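Local coordinates for methionine gamma-lyase (Trichomonas vaginalis, PDB 1E5E), which is a pyridoxal-phosphate-dependent enzyme of the Cys/Met metabolism family, built here as an assembly of four protein chains, at residues 94-98 and 148-152; 102-108 and 128-134; 110-116 and 353-357. All blocks are in the same frame, centred on the assembly; numbering follows the deposited sequence. Where two conformers were deposited one is given.

Contact 1 (94-98 and 148-152); sequences VLTIL and TKIVY
The last turn of helix 86-97, with V94, I97 and L98, lies over strand residues K149 and I150. The CA atoms of V94 and I150 are 8.1 Å apart, and those of L98 and K149 are 7.1 Å apart. Side chains fill the gap between the backbones, and the segments share no hydrogen bonds. L98 N bonds to V94 O at 3.1 Å, and L98 itself is the first residue to leave helical backbone angles. Residues 148-152 are extended strand.

I150 carries the contact. Its CG1 lies anti to the carbonyl carbon (chi1 -64°), which carries CD1 out to the helix; chi2 of 166° keeps the branch extended. Three side chains gather around this one methyl. L98 comes closest, with CG 3.6 Å from I150 CD1 and both its methyls nearby. I97 approaches through CG2, 3.9 Å from I150 CD1, and its own CD1 also touches that methyl. V94 adds CG1, 4.0 Å from I150 CD1, and crosses the isoleucine at about a right angle. All of this is apolar packing.

K149 touches only with the root of its side chain. Its CB is 3.5 Å from L98 CD2, and the two side chains slide past each other in opposite directions. The lysine chain bends at chi2 and its end leads away from the helix.

K124 of the second subunit hydrogen-bonds to the carbonyl oxygens of L95 and L98. Strand 148-154 lies between strands 103-107 and 180-184, and I150 also packs on I182 of the latter. Beside the helix end, L122 of helix 112-124 touches V94, L95 and L98, while helix 226-241 packs against L95, T96 and I97.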
loop_
_atom_site.group_PDB
_atom_site.type_symbol
_atom_site.label_atom_id
_atom_site.label_comp_id
_atom_site.label_asym_id
_atom_site.label_seq_id
_atom_site.Cartn_x
_atom_site.Cartn_y
_atom_site.Cartn_z
ATOM N N VAL A 94 11.024 -9.689 26.779
ATOM C CA VAL A 94 11.325 -10.653 27.826
ATOM C C VAL A 94 12.234 -11.770 27.323
ATOM O O VAL A 94 12.981 -12.261 28.178
ATOM C CB VAL A 94 10.102 -11.241 28.549
ATOM C CG1 VAL A 94 9.208 -10.131 29.089
ATOM C CG2 VAL A 94 9.320 -12.202 27.673
ATOM N N LEU A 95 12.297 -12.167 26.051
ATOM C CA LEU A 95 13.207 -13.245 25.642
ATOM C C LEU A 95 14.643 -12.757 25.505
ATOM O O LEU A 95 15.580 -13.568 25.534
ATOM C CB LEU A 95 12.721 -13.971 24.412
ATOM C CG LEU A 95 11.374 -14.694 24.572
ATOM C CD1 LEU A 95 10.940 -15.228 23.214
ATOM C CD2 LEU A 95 11.462 -15.839 25.604
ATOM N N THR A 96 14.863 -11.445 25.406
ATOM C CA THR A 96 16.197 -10.895 25.386
ATOM C C THR A 96 16.762 -10.849 26.816
ATOM O O THR A 96 17.929 -11.170 27.041
ATOM C CB THR A 96 16.215 -9.437 24.877
ATOM O OG1 THR A 96 15.746 -9.446 23.517
ATOM C CG2 THR A 96 17.574 -8.777 24.898
ATOM N N ILE A 97 15.919 -10.386 27.734
ATOM C CA ILE A 97 16.349 -10.239 29.127
ATOM C C ILE A 97 16.612 -11.597 29.777
ATOM O O ILE A 97 17.682 -11.805 30.350
ATOM C CB ILE A 97 15.333 -9.428 29.940
ATOM C CG1 ILE A 97 15.225 -7.999 29.382
ATOM C CG2 ILE A 97 15.712 -9.337 31.410
ATOM C CD1 ILE A 97 13.926 -7.316 29.781
ATOM N N LEU A 98 15.586 -12.425 29.843
ATOM C CA LEU A 98 15.677 -13.696 30.547
ATOM C C LEU A 98 16.416 -14.829 29.874
ATOM O O LEU A 98 16.537 -15.018 28.663
ATOM C CB LEU A 98 14.245 -14.187 30.811
ATOM C CG LEU A 98 13.336 -13.118 31.438
ATOM C CD1 LEU A 98 11.881 -13.518 31.258
ATOM C CD2 LEU A 98 13.712 -12.951 32.902
ATOM N N THR A 148 15.305 -12.931 40.477
ATOM C CA THR A 148 14.207 -12.145 39.904
ATOM C C THR A 148 14.786 -11.121 38.936
ATOM O O THR A 148 15.567 -10.269 39.352
ATOM C CB THR A 148 13.354 -11.456 41.000
ATOM O OG1 THR A 148 12.620 -12.493 41.660
ATOM C CG2 THR A 148 12.366 -10.455 40.382
ATOM N N LYS A 149 14.422 -11.179 37.673
ATOM C CA LYS A 149 14.901 -10.185 36.692
ATOM C C LYS A 149 13.890 -9.132 36.248
ATOM O O LYS A 149 14.230 -8.076 35.686
ATOM C CB LYS A 149 15.261 -10.992 35.423
ATOM C CG LYS A 149 16.354 -12.013 35.714
ATOM C CD LYS A 149 17.642 -11.285 36.166
ATOM C CE LYS A 149 18.665 -12.431 36.377
ATOM N NZ LYS A 149 19.810 -11.922 37.170
ATOM N N ILE A 150 12.627 -9.521 36.223
ATOM C CA ILE A 150 11.541 -8.713 35.733
ATOM C C ILE A 150 10.301 -8.671 36.637
ATOM O O ILE A 150 9.869 -9.672 37.216
ATOM C CB ILE A 150 11.050 -9.230 34.353
ATOM C CG1 ILE A 150 12.153 -9.099 33.292
ATOM C CG2 ILE A 150 9.817 -8.471 33.871
ATOM C CD1 ILE A 150 11.864 -9.877 32.026
ATOM N N VAL A 151 9.769 -7.451 36.770
ATOM C CA VAL A 151 8.451 -7.299 37.379
ATOM C C VAL A 151 7.588 -6.683 36.250
ATOM O O VAL A 151 7.940 -5.615 35.744
ATOM C CB VAL A 151 8.476 -6.433 38.623
ATOM C CG1 VAL A 151 7.041 -6.164 39.062
ATOM C CG2 VAL A 151 9.251 -7.132 39.744
ATOM N N TYR A 152 6.463 -7.283 35.912
ATOM C CA TYR A 152 5.674 -6.904 34.749
ATOM C C TYR A 152 4.214 -6.684 35.124
ATOM O O TYR A 152 3.690 -7.489 35.902
ATOM C CB TYR A 152 5.742 -8.071 33.715
ATOM C CG TYR A 152 5.048 -7.828 32.393
ATOM C CD1 TYR A 152 3.681 -8.054 32.267
ATOM C CD2 TYR A 152 5.740 -7.377 31.274
ATOM C CE1 TYR A 152 3.020 -7.836 31.063
ATOM C CE2 TYR A 152 5.112 -7.164 30.056
ATOM C CZ TYR A 152 3.760 -7.372 29.962
ATOM O OH TYR A 152 3.124 -7.178 28.756
#

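Contact 2 (102-108 and 128-134); sequences DHLISDE and QVDFINT
Q128 pairs with H103 and bonds to the residues before and after it, D102 and L104. Its N donates to D102 O at 2.7 Å in a nearly straight bond (175°), and its O accepts from L104 N. From here the strands run parallel, with 16° between their directions.

V129 sits beside L104, both side chains pointing the same way, with V129 CG1 4.1 Å from L104 CD2. V129 CG1 also lies over one face of the F131 ring, toward its rim.

D130 bonds through its backbone to L104 O and S106 N. Its carboxylate turns back to H103, where NE2 donates to OD2 at 2.7 Å. The acceptor lies near the imidazole plane and is met on its anti side, but somewhat out of the carboxylate plane. The ring and carboxylate planes are 66° apart.

F131 presents its ring edge to D107 O, and its CB touches E108 CB at 3.8 Å.

I132 bonds to S106 O and E108 N. Its CD1 packs on I105 CG2 at 3.5 Å.

N133 brings CB near E108 OE2. T134 then grips D107 OD2 twice: OG1 donates at 2.8 Å to the anti lone pair, and N donates at 2.8 Å from above the carboxylate plane. D107 OD1 takes a salt bridge from K162 and a bond from C109 N.

The two strands form a beta-alpha-beta unit with helix 112-124, whose F118 covers L104 and S106, while helix 139-143 packs on I105 and I132 from the other face. Strand 148-154 flanks 103-107, and 128-132 is an edge strand of this sheet within the chain.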
loop_
_atom_site.group_PDB
_atom_site.type_symbol
_atom_site.label_atom_id
_atom_site.label_comp_id
_atom_site.label_asym_id
_atom_site.label_seq_id
_atom_site.Cartn_x
_atom_site.Cartn_y
_atom_site.Cartn_z
ATOM N N ASP A 102 16.119 -17.855 35.224
ATOM C CA ASP A 102 15.718 -16.556 35.753
ATOM C C ASP A 102 14.306 -16.626 36.338
ATOM O O ASP A 102 13.592 -17.604 36.197
ATOM C CB ASP A 102 15.750 -15.493 34.654
ATOM C CG ASP A 102 17.148 -15.091 34.259
ATOM O OD1 ASP A 102 18.052 -15.509 35.025
ATOM O OD2 ASP A 102 17.322 -14.371 33.240
ATOM N N HIS A 103 13.899 -15.555 37.022
ATOM C CA HIS A 103 12.578 -15.474 37.638
ATOM C C HIS A 103 11.871 -14.189 37.170
ATOM O O HIS A 103 12.477 -13.145 37.050
ATOM C CB HIS A 103 12.662 -15.457 39.167
ATOM C CG HIS A 103 11.405 -15.309 39.939
ATOM N ND1 HIS A 103 11.264 -14.283 40.903
ATOM C CD2 HIS A 103 10.269 -16.016 39.975
ATOM C CE1 HIS A 103 10.078 -14.375 41.458
ATOM N NE2 HIS A 103 9.460 -15.423 40.924
ATOM N N LEU A 104 10.595 -14.361 36.926
ATOM C CA LEU A 104 9.731 -13.306 36.512
ATOM C C LEU A 104 8.513 -13.141 37.416
ATOM O O LEU A 104 7.763 -14.087 37.552
ATOM C CB LEU A 104 9.198 -13.552 35.079
ATOM C CG LEU A 104 8.303 -12.400 34.577
ATOM C CD1 LEU A 104 8.688 -12.018 33.148
ATOM C CD2 LEU A 104 6.840 -12.829 34.617
ATOM N N ILE A 105 8.286 -11.906 37.854
ATOM C CA ILE A 105 7.056 -11.619 38.590
ATOM C C ILE A 105 6.108 -10.822 37.681
ATOM O O ILE A 105 6.449 -9.784 37.107
ATOM C CB ILE A 105 7.329 -10.793 39.860
ATOM C CG1 ILE A 105 8.220 -11.592 40.819
ATOM C CG2 ILE A 105 6.026 -10.376 40.559
ATOM C CD1 ILE A 105 8.824 -10.750 41.939
ATOM N N SER A 106 4.876 -11.300 37.585
ATOM C CA SER A 106 3.861 -10.619 36.824
ATOM C C SER A 106 2.542 -10.427 37.566
ATOM O O SER A 106 2.117 -11.242 38.388
ATOM C CB SER A 106 3.506 -11.484 35.601
ATOM O OG SER A 106 2.434 -10.885 34.885
ATOM N N ASP A 107 1.863 -9.353 37.169
ATOM C CA ASP A 107 0.537 -9.139 37.751
ATOM C C ASP A 107 -0.237 -10.299 37.133
ATOM O O ASP A 107 0.073 -10.665 35.986
ATOM C CB ASP A 107 -0.131 -7.833 37.426
ATOM C CG ASP A 107 -1.380 -7.585 38.270
ATOM O OD1 ASP A 107 -2.450 -8.104 37.881
ATOM O OD2 ASP A 107 -1.259 -6.884 39.301
ATOM N N GLU A 108 -1.156 -10.852 37.893
ATOM C CA GLU A 108 -2.000 -11.917 37.368
ATOM C C GLU A 108 -3.069 -11.402 36.438
ATOM O O GLU A 108 -3.668 -12.246 35.762
ATOM C CB GLU A 108 -2.709 -12.625 38.554
ATOM C CG GLU A 108 -3.632 -11.709 39.338
ATOM C CD GLU A 108 -4.339 -12.381 40.522
ATOM O OE1 GLU A 108 -4.837 -13.528 40.479
ATOM O OE2 GLU A 108 -4.539 -11.657 41.514
ATOM N N GLN A 128 11.373 -19.057 35.820
ATOM C CA GLN A 128 10.325 -19.170 36.862
ATOM C C GLN A 128 9.391 -17.962 36.828
ATOM O O GLN A 128 9.857 -16.823 36.688
ATOM C CB GLN A 128 10.969 -19.297 38.236
ATOM C CG GLN A 128 12.045 -20.350 38.336
ATOM C CD GLN A 128 12.592 -20.366 39.761
ATOM O OE1 GLN A 128 13.664 -19.852 40.033
ATOM N NE2 GLN A 128 11.803 -20.994 40.627
ATOM N N VAL A 129 8.106 -18.215 36.959
ATOM C CA VAL A 129 7.068 -17.181 36.897
ATOM C C VAL A 129 6.089 -17.253 38.066
ATOM O O VAL A 129 5.449 -18.294 38.253
ATOM C CB VAL A 129 6.186 -17.381 35.623
ATOM C CG1 VAL A 129 5.035 -16.389 35.509
ATOM C CG2 VAL A 129 6.996 -17.294 34.332
ATOM N N ASP A 130 5.819 -16.146 38.754
ATOM C CA ASP A 130 4.739 -16.069 39.719
ATOM C C ASP A 130 3.773 -14.965 39.273
ATOM O O ASP A 130 4.197 -13.867 38.922
ATOM C CB ASP A 130 5.239 -15.672 41.126
ATOM C CG ASP A 130 6.079 -16.804 41.714
ATOM O OD1 ASP A 130 5.470 -17.873 41.819
ATOM O OD2 ASP A 130 7.293 -16.679 41.945
ATOM N N PHE A 131 2.487 -15.233 39.378
ATOM C CA PHE A 131 1.443 -14.295 39.065
ATOM C C PHE A 131 0.901 -13.779 40.401
ATOM O O PHE A 131 0.485 -14.607 41.219
ATOM C CB PHE A 131 0.326 -14.978 38.287
ATOM C CG PHE A 131 0.690 -15.403 36.884
ATOM C CD1 PHE A 131 0.845 -14.448 35.883
ATOM C CD2 PHE A 131 0.812 -16.740 36.559
ATOM C CE1 PHE A 131 1.126 -14.838 34.580
ATOM C CE2 PHE A 131 1.092 -17.153 35.264
ATOM C CZ PHE A 131 1.257 -16.181 34.278
ATOM N N ILE A 132 1.072 -12.500 40.686
ATOM C CA ILE A 132 0.584 -11.937 41.944
ATOM C C ILE A 132 -0.321 -10.745 41.705
ATOM O O ILE A 132 -0.513 -10.371 40.552
ATOM C CB ILE A 132 1.777 -11.453 42.790
ATOM C CG1 ILE A 132 2.542 -10.350 42.059
ATOM C CG2 ILE A 132 2.706 -12.608 43.148
ATOM C CD1 ILE A 132 3.560 -9.626 42.932
ATOM N N ASN A 133 -0.892 -10.163 42.759
ATOM C CA ASN A 133 -1.686 -8.943 42.618
ATOM C C ASN A 133 -0.704 -7.819 42.946
ATOM O O ASN A 133 -0.449 -7.496 44.127
ATOM C CB ASN A 133 -2.936 -8.855 43.490
ATOM C CG ASN A 133 -3.844 -7.679 43.152
ATOM O OD1 ASN A 133 -3.386 -6.751 42.485
ATOM N ND2 ASN A 133 -5.122 -7.694 43.549
ATOM N N THR A 134 -0.129 -7.190 41.898
ATOM C CA THR A 134 0.868 -6.149 42.202
ATOM C C THR A 134 0.171 -4.899 42.718
ATOM O O THR A 134 0.841 -4.022 43.241
ATOM C CB THR A 134 1.721 -5.753 40.989
ATOM O OG1 THR A 134 0.794 -5.181 40.027
ATOM C CG2 THR A 134 2.438 -6.955 40.397
#

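Contact 3 (110-116 and 353-357); sequences LYGCTHA and THAVV. With PPJ (N-(hydroxy{3-hydroxy-2-methyl-5-[(phosphonooxy)methyl]pyridin-4-yl}methyl)norvaline), chain C.
H354 lays its imidazole over G112 in an off-centre CH-pi contact, with G112 CA 4.1 Å from the centroid of the H354 ring and 30° from the ring normal. At the ring edge, H354 NE2 donates to L110 O at 2.7 Å in a bent bond (138°) and comes in tilted from the carbonyl plane. N158 O is a weak second partner of NE2. H354 ND1 and T353 OG1 are 2.9 Å apart and hydrogen-bonded, and Q347 also bonds to T353 OG1. The imidazole is thus held from both nitrogens.

Further along, V357 CG1 sits over the face of H115, 4.2 Å from its centroid. V356 CG1 rests 3.8 Å from G112 O.

Y111 is the N-cap residue of helix 112-124. Its CG is anti to the backbone N (chi1 176°), which swings the ring out from the helix start to the PPJ pyridine. Y111 CD2 is 3.4 Å from PPJ C5. Y111 OH is covalently joined to PPJ CG at 1.4 Å, and R58 of the second subunit bonds to the same oxygen. T353 CG2 approaches PPJ OXT at 3.5 Å.

A helix start and a loop far along the chain thus meet at the ligand pocket, completed across a subunit interface, as in fold type I pyridoxal-phosphate enzymes.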
loop_
_atom_site.group_PDB
_atom_site.type_symbol
_atom_site.label_atom_id
_atom_site.label_comp_id
_atom_site.label_asym_id
_atom_site.label_seq_id
_atom_site.Cartn_x
_atom_site.Cartn_y
_atom_site.Cartn_z
ATOM N N LEU A 110 -3.639 -9.889 33.248
ATOM C CA LEU A 110 -3.028 -9.472 32.006
ATOM C C LEU A 110 -3.945 -9.858 30.834
ATOM O O LEU A 110 -4.864 -10.697 30.894
ATOM C CB LEU A 110 -1.749 -10.272 31.745
ATOM C CG LEU A 110 -0.653 -10.380 32.790
ATOM C CD1 LEU A 110 0.486 -11.271 32.342
ATOM C CD2 LEU A 110 -0.143 -8.965 33.121
ATOM N N TYR A 111 -3.549 -9.240 29.733
ATOM C CA TYR A 111 -4.131 -9.705 28.457
ATOM C C TYR A 111 -3.997 -11.218 28.378
ATOM O O TYR A 111 -2.928 -11.759 28.634
ATOM C CB TYR A 111 -3.378 -9.027 27.315
ATOM C CG TYR A 111 -3.825 -9.504 25.967
ATOM C CD1 TYR A 111 -5.185 -9.587 25.646
ATOM C CD2 TYR A 111 -2.901 -9.874 25.010
ATOM C CE1 TYR A 111 -5.594 -10.012 24.411
ATOM C CE2 TYR A 111 -3.287 -10.289 23.747
ATOM C CZ TYR A 111 -4.631 -10.358 23.459
ATOM O OH TYR A 111 -4.995 -10.766 22.186
ATOM N N GLY A 112 -5.014 -11.909 27.901
ATOM C CA GLY A 112 -4.935 -13.359 27.802
ATOM C C GLY A 112 -3.681 -13.948 27.178
ATOM O O GLY A 112 -3.057 -14.837 27.796
ATOM N N CYS A 113 -3.263 -13.494 25.993
ATOM C CA CYS A 113 -2.098 -14.071 25.337
ATOM C C CYS A 113 -0.825 -13.793 26.089
ATOM O O CYS A 113 0.048 -14.666 26.088
ATOM C CB CYS A 113 -2.023 -13.671 23.828
ATOM S SG CYS A 113 -3.625 -13.575 22.977
ATOM N N THR A 114 -0.647 -12.661 26.750
ATOM C CA THR A 114 0.567 -12.468 27.528
ATOM C C THR A 114 0.658 -13.468 28.692
ATOM O O THR A 114 1.697 -14.033 29.054
ATOM C CB THR A 114 0.603 -11.056 28.137
ATOM O OG1 THR A 114 0.230 -10.069 27.188
ATOM C CG2 THR A 114 2.004 -10.794 28.673
ATOM N N HIS A 115 -0.508 -13.660 29.344
ATOM C CA HIS A 115 -0.594 -14.589 30.477
ATOM C C HIS A 115 -0.204 -15.997 30.007
ATOM O O HIS A 115 0.614 -16.624 30.669
ATOM C CB HIS A 115 -2.033 -14.610 31.028
ATOM C CG HIS A 115 -2.159 -15.259 32.380
ATOM N ND1 HIS A 115 -2.141 -16.656 32.558
ATOM C CD2 HIS A 115 -2.331 -14.635 33.587
ATOM C CE1 HIS A 115 -2.283 -16.840 33.867
ATOM N NE2 HIS A 115 -2.402 -15.682 34.488
ATOM N N ALA A 116 -0.689 -16.372 28.819
ATOM C CA ALA A 116 -0.296 -17.686 28.273
ATOM C C ALA A 116 1.176 -17.769 27.933
ATOM O O ALA A 116 1.901 -18.739 28.215
ATOM C CB ALA A 116 -1.134 -18.019 27.037
ATOM N N THR A 353 -11.281 -12.852 24.433
ATOM C CA THR A 353 -9.876 -12.545 24.654
ATOM C C THR A 353 -9.213 -13.337 25.774
ATOM O O THR A 353 -7.998 -13.528 25.799
ATOM C CB THR A 353 -9.643 -11.046 24.998
ATOM O OG1 THR A 353 -10.478 -10.646 26.126
ATOM C CG2 THR A 353 -9.939 -10.197 23.772
ATOM N N HIS A 354 -9.979 -13.775 26.778
ATOM C CA HIS A 354 -9.353 -14.461 27.916
ATOM C C HIS A 354 -9.806 -15.886 28.061
ATOM O O HIS A 354 -9.493 -16.537 29.070
ATOM C CB HIS A 354 -9.618 -13.668 29.210
ATOM C CG HIS A 354 -8.803 -12.404 29.278
ATOM N ND1 HIS A 354 -9.155 -11.265 28.595
ATOM C CD2 HIS A 354 -7.670 -12.109 29.978
ATOM C CE1 HIS A 354 -8.261 -10.315 28.865
ATOM N NE2 HIS A 354 -7.345 -10.798 29.715
ATOM N N ALA A 355 -10.430 -16.424 27.006
ATOM C CA ALA A 355 -10.855 -17.816 27.016
ATOM C C ALA A 355 -9.647 -18.749 27.112
ATOM O O ALA A 355 -9.803 -19.857 27.647
ATOM C CB ALA A 355 -11.639 -18.204 25.778
ATOM N N VAL A 356 -8.475 -18.290 26.674
ATOM C CA VAL A 356 -7.272 -19.113 26.732
ATOM C C VAL A 356 -6.765 -19.273 28.156
ATOM O O VAL A 356 -6.005 -20.211 28.444
ATOM C CB VAL A 356 -6.198 -18.538 25.761
ATOM C CG1 VAL A 356 -5.630 -17.200 26.210
ATOM C CG2 VAL A 356 -5.055 -19.524 25.536
ATOM N N VAL A 357 -7.176 -18.414 29.089
ATOM C CA VAL A 357 -6.724 -18.515 30.477
ATOM C C VAL A 357 -7.649 -19.439 31.259
ATOM O O VAL A 357 -8.863 -19.270 31.183
ATOM C CB VAL A 357 -6.717 -17.130 31.133
ATOM C CG1 VAL A 357 -6.172 -17.261 32.551
ATOM C CG2 VAL A 357 -5.893 -16.138 30.321
HETATM N N1 PPJ C . -0.946 -5.958 25.195
HETATM C C2 PPJ C . -2.220 -5.591 25.445
HETATM C C6 PPJ C . -0.657 -6.853 24.209
HETATM C C2A PPJ C . -2.687 -5.045 26.653
HETATM C C3 PPJ C . -3.183 -6.041 24.518
HETATM O O3 PPJ C . -4.421 -5.793 24.854
HETATM C C4 PPJ C . -2.861 -6.787 23.381
HETATM C C4A PPJ C . -3.920 -7.195 22.516
HETATM C C5 PPJ C . -1.565 -7.280 23.227
HETATM N N PPJ C . -5.196 -7.346 22.917
HETATM C C5A PPJ C . -1.071 -7.904 22.036
HETATM O OP4 PPJ C . -0.927 -7.009 21.116
HETATM P P PPJ C . -1.088 -7.600 19.646
HETATM O OP1 PPJ C . -0.772 -6.371 18.682
HETATM O OP2 PPJ C . -2.544 -8.129 19.466
HETATM O OP3 PPJ C . -0.058 -8.781 19.367
HETATM C CA PPJ C . -6.241 -7.645 22.094
HETATM C CB PPJ C . -6.148 -8.695 21.069
HETATM C C PPJ C . -7.499 -7.685 22.768
HETATM C CG PPJ C . -6.037 -10.136 21.412
HETATM C CD PPJ C . -7.339 -10.760 21.237
HETATM O O PPJ C . -7.498 -7.516 24.041
HETATM O OXT PPJ C . -8.614 -7.414 22.142
#

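How the contacts relate
Contacts 1 and 2 meet in one sheet, their centres about 10 Å apart. Strands 148-154 and 103-107 are neighbours there, and Y152 N lies 2.8 Å from I105 O, a probable hydrogen bond. Along the chain, contact 2 is nested inside the loop closed by contact 1. Contact 3 starts helix 112-124, which links the two strands of contact 2. The stacked rings of F131 and H115 join these two, with F131 CE1 3.6 Å from H115 CD2. Y152 of contact 1 packs on T114 and L110. Of the three, only contact 3 touches PPJ, through Y111 and T353. The side chains of V94 and S106 are each about 11 Å from PPJ, so neither contact reaches PPJ.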